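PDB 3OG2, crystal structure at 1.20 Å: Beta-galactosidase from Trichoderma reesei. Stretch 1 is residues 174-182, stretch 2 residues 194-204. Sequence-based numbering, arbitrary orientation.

Stretch 1 174-182: LYQPENEYS
Stretch 2, residues 194-204: PYMQYVIDQAR

A strand that runs out into a loop lies against one side of a helix. Stretch 1 is extended from Leu-174 through Tyr-175 (phi/psi -132/136) and Pro-177 (-88/141); Glu-178 follows with a positive phi (67/-167). Stretch 2 is helical throughout, with phi/psi near -62/-43 and i to i+4 backbone hydrogen bonds such as Val-199 N to Tyr-195 O at 3.1 Å; the bond from Ala-203 N to Val-199 O, at 3.4 Å, is weak. The strand and helix axes approach to 9.1 Å, and their N-to-C directions make an angle of 142°, closer to antiparallel than to parallel. The register is set where Pro-177 CA lies 6.4 Å from Ile-200 CA. From there the pairing runs in opposite sequence order: Tyr-175 meets Ala-203, Pro-177 meets Val-199, and Tyr-181 meets Tyr-195 and Met-196.

Tyr-181 covers the most surface. It sits in the loop at -80/87, with chi1 t (-178°) and chi2 74°, and its CA-to-CB bond points toward the helix. Its ring touches two consecutive helix residues: CE1 lies 3.7 Å from Tyr-195 CE2, and CE2 lies 3.4 Å from Met-196 CG. The two tyrosine rings meet obliquely, centroids 5.4 Å apart and planes at 48°. Met-196, whose CA-to-CB bond points sideways, adopts m, t, p; its SD stands 4.8 Å from the Tyr-181 ring centroid, also oblique, so sulfur and methylene both contribute to an apolar contact.

Tyr-195, next in covered area, combines ring packing with polar chemistry. With chi1 t (169°) and chi2 69°, it directs its hydroxyl beyond the apolar contact to Glu-178, and Tyr-195 OH donates to Glu-178 OE2 at 2.6 Å. The carboxylate oxygen lies near the plane of the phenol ring, at its edge. This short bond, the only hydrogen bond across the stretches, joins two buried side chains and gives the acid a polar partner within the contact.

Glu-178 reaches that hydroxyl with chi1 between wells at -113°, chi2 m at -77° and chi3 -14°. Its other carboxylate oxygen, OE1, accepts from Asn-179 N at 2.7 Å, so a local bond holds the acid while OE2 reaches across. The turn is braced further by Gln-176 NE2, which donates to Glu-178 O at 2.9 Å and to Asn-179 OD1 at 3.1 Å.

Most of the remainder is apolar. Pro-177 (C-gamma endo) places CB 3.8 Å from Val-199 CG1, with Val-199 at chi1 t (170°), and CG 4.4 Å from Ile-200 CG1. Farther along, Tyr-175, chi1 t and chi2 -74°, brings CE1 to 3.7 Å from Ala-203 CB, a small methyl meeting the ring obliquely. The helix residues pointing toward the strand and loop, Tyr-195, Val-199 and Ala-203, recur every four positions; the rule here is that stripe, flanked by the sideways residues Met-196 and Ile-200, aromatic and hydrogen-bonded at one end and purely apolar at the other.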

# COMPACT_ATOMS: atom_id res chain seq x y z
N LEU A 174 10.63 -6.40 -14.53
CA LEU A 174 10.92 -4.98 -14.79
C LEU A 174 11.64 -4.42 -13.56
O LEU A 174 11.43 -4.90 -12.45
CB LEU A 174 9.68 -4.15 -15.02
CG LEU A 174 8.89 -4.46 -16.29
CD1 LEU A 174 7.53 -3.75 -16.19
CD2 LEU A 174 9.67 -3.99 -17.52
N TYR A 175 12.51 -3.43 -13.80
CA TYR A 175 13.22 -2.77 -12.72
C TYR A 175 13.13 -1.27 -12.90
O TYR A 175 13.39 -0.75 -13.98
CB TYR A 175 14.68 -3.25 -12.77
CG TYR A 175 15.63 -2.72 -11.72
CD1 TYR A 175 16.14 -1.41 -11.73
CD2 TYR A 175 16.06 -3.61 -10.69
CE1 TYR A 175 16.99 -0.98 -10.76
CE2 TYR A 175 16.97 -3.15 -9.74
CZ TYR A 175 17.43 -1.83 -9.78
OH TYR A 175 18.34 -1.39 -8.83
N GLN A 176 12.86 -0.57 -11.79
CA GLN A 176 12.85 0.90 -11.82
C GLN A 176 14.06 1.41 -11.04
O GLN A 176 14.19 1.15 -9.82
CB GLN A 176 11.57 1.43 -11.13
CG GLN A 176 11.57 2.96 -11.03
CD GLN A 176 10.42 3.43 -10.18
OE1 GLN A 176 9.23 3.30 -10.57
NE2 GLN A 176 10.69 4.01 -9.00
N PRO A 177 14.94 2.18 -11.66
CA PRO A 177 16.00 2.86 -10.98
C PRO A 177 15.52 4.23 -10.48
O PRO A 177 14.80 4.92 -11.21
CB PRO A 177 17.06 3.04 -12.09
CG PRO A 177 16.30 3.03 -13.39
CD PRO A 177 14.96 2.42 -13.15
N GLU A 178 15.93 4.64 -9.27
CA GLU A 178 15.56 6.00 -8.78
C GLU A 178 14.05 6.06 -8.55
O GLU A 178 13.36 5.01 -8.51
CB GLU A 178 16.09 7.13 -9.71
CG GLU A 178 17.16 8.01 -9.05
CD GLU A 178 16.61 9.02 -8.07
OE1 GLU A 178 15.36 9.24 -8.06
OE2 GLU A 178 17.38 9.66 -7.29
N ASN A 179 13.49 7.25 -8.37
CA ASN A 179 12.04 7.36 -8.12
C ASN A 179 11.62 8.79 -8.39
O ASN A 179 12.08 9.68 -7.65
CB ASN A 179 11.71 6.96 -6.68
CG ASN A 179 10.19 7.02 -6.49
OD1 ASN A 179 9.56 6.03 -6.95
ND2 ASN A 179 9.56 8.05 -5.96
N GLU A 180 10.75 9.02 -9.36
CA GLU A 180 10.24 10.36 -9.64
C GLU A 180 11.38 11.39 -9.70
O GLU A 180 11.36 12.46 -9.07
CB GLU A 180 9.16 10.83 -8.64
CG GLU A 180 7.89 10.00 -8.81
CD GLU A 180 6.66 10.54 -8.18
OE1 GLU A 180 6.75 11.40 -7.28
OE2 GLU A 180 5.50 10.11 -8.51
N TYR A 181 12.37 11.04 -10.52
CA TYR A 181 13.50 11.97 -10.76
C TYR A 181 13.02 12.99 -11.77
O TYR A 181 13.15 12.76 -12.98
CB TYR A 181 14.73 11.15 -11.21
CG TYR A 181 15.93 12.08 -11.41
CD1 TYR A 181 16.60 12.63 -10.31
CD2 TYR A 181 16.38 12.41 -12.69
CE1 TYR A 181 17.68 13.48 -10.51
CE2 TYR A 181 17.45 13.24 -12.88
CZ TYR A 181 18.09 13.77 -11.79
OH TYR A 181 19.17 14.62 -12.00
N SER A 182 12.38 14.07 -11.27
CA SER A 182 11.50 14.83 -12.15
C SER A 182 11.67 16.34 -12.09
O SER A 182 11.16 17.03 -12.99
CB SER A 182 10.04 14.52 -11.76
OG SER A 182 9.85 13.11 -11.99
N PRO A 194 24.75 12.38 -16.19
CA PRO A 194 25.74 11.53 -15.56
C PRO A 194 25.20 10.88 -14.29
O PRO A 194 25.48 9.68 -14.06
CB PRO A 194 26.92 12.50 -15.24
CG PRO A 194 26.80 13.50 -16.38
CD PRO A 194 25.30 13.75 -16.44
N TYR A 195 24.44 11.59 -13.47
CA TYR A 195 23.84 10.99 -12.28
C TYR A 195 22.91 9.86 -12.66
O TYR A 195 22.99 8.72 -12.15
CB TYR A 195 23.11 12.07 -11.46
CG TYR A 195 22.26 11.43 -10.39
CD1 TYR A 195 22.86 10.80 -9.32
CD2 TYR A 195 20.86 11.45 -10.46
CE1 TYR A 195 22.07 10.20 -8.33
CE2 TYR A 195 20.09 10.85 -9.49
CZ TYR A 195 20.71 10.22 -8.43
OH TYR A 195 19.96 9.62 -7.43
N MET A 196 22.03 10.14 -13.62
CA MET A 196 21.05 9.12 -14.03
C MET A 196 21.72 7.87 -14.54
O MET A 196 21.32 6.75 -14.27
CB MET A 196 20.10 9.70 -15.09
CG MET A 196 19.26 10.88 -14.62
SD MET A 196 18.71 11.92 -16.01
CE MET A 196 17.39 10.89 -16.55
N GLN A 197 22.78 8.08 -15.38
CA GLN A 197 23.48 6.91 -15.91
C GLN A 197 24.24 6.16 -14.83
O GLN A 197 24.36 4.94 -14.94
CB GLN A 197 24.45 7.35 -17.03
CG GLN A 197 24.99 6.12 -17.75
CD GLN A 197 23.89 5.35 -18.45
OE1 GLN A 197 23.00 5.88 -19.12
NE2 GLN A 197 23.97 4.04 -18.28
N TYR A 198 24.81 6.86 -13.83
CA TYR A 198 25.48 6.12 -12.74
C TYR A 198 24.46 5.19 -12.08
O TYR A 198 24.81 4.03 -11.76
CB TYR A 198 26.00 7.11 -11.71
CG TYR A 198 26.86 6.47 -10.65
CD1 TYR A 198 26.27 5.95 -9.48
CD2 TYR A 198 28.25 6.38 -10.78
CE1 TYR A 198 27.04 5.35 -8.51
CE2 TYR A 198 29.03 5.79 -9.80
CZ TYR A 198 28.42 5.27 -8.66
OH TYR A 198 29.21 4.72 -7.67
N VAL A 199 23.24 5.68 -11.83
CA VAL A 199 22.23 4.86 -11.12
C VAL A 199 21.88 3.65 -11.97
O VAL A 199 21.78 2.50 -11.50
CB VAL A 199 21.01 5.74 -10.82
CG1 VAL A 199 19.82 4.94 -10.33
CG2 VAL A 199 21.40 6.83 -9.81
N ILE A 200 21.74 3.86 -13.31
CA ILE A 200 21.52 2.71 -14.19
C ILE A 200 22.68 1.72 -14.19
O ILE A 200 22.46 0.50 -14.11
CB ILE A 200 21.25 3.21 -15.65
CG1 ILE A 200 19.88 3.91 -15.71
CG2 ILE A 200 21.37 2.08 -16.67
CD1 ILE A 200 19.64 4.67 -17.01
N ASP A 201 23.90 2.25 -14.28
CA ASP A 201 25.08 1.40 -14.30
C ASP A 201 25.16 0.54 -13.03
O ASP A 201 25.58 -0.63 -13.13
CB ASP A 201 26.37 2.22 -14.39
CG ASP A 201 26.65 2.95 -15.67
OD1 ASP A 201 26.01 2.67 -16.73
OD2 ASP A 201 27.56 3.85 -15.68
N GLN A 202 24.77 1.10 -11.88
CA GLN A 202 24.85 0.26 -10.66
C GLN A 202 23.98 -0.98 -10.82
O GLN A 202 24.31 -2.07 -10.39
CB GLN A 202 24.35 1.00 -9.43
CG GLN A 202 25.23 2.18 -8.99
CD GLN A 202 24.58 2.86 -7.81
OE1 GLN A 202 23.41 3.32 -7.94
NE2 GLN A 202 25.24 2.92 -6.67
N ALA A 203 22.76 -0.76 -11.38
CA ALA A 203 21.83 -1.90 -11.51
C ALA A 203 22.35 -2.86 -12.57
O ALA A 203 22.35 -4.09 -12.37
CB ALA A 203 20.45 -1.37 -11.88
N ARG A 204 22.81 -2.37 -13.74
CA ARG A 204 23.31 -3.26 -14.80
C ARG A 204 24.52 -4.04 -14.28
O ARG A 204 24.67 -5.22 -14.57
CB ARG A 204 23.71 -2.43 -16.03
CG ARG A 204 22.49 -1.85 -16.73
CD ARG A 204 21.55 -2.91 -17.25
NE ARG A 204 20.53 -2.41 -18.18
CZ ARG A 204 19.30 -2.88 -18.35
NH1 ARG A 204 18.89 -3.91 -17.61
NH2 ARG A 204 18.51 -2.31 -19.23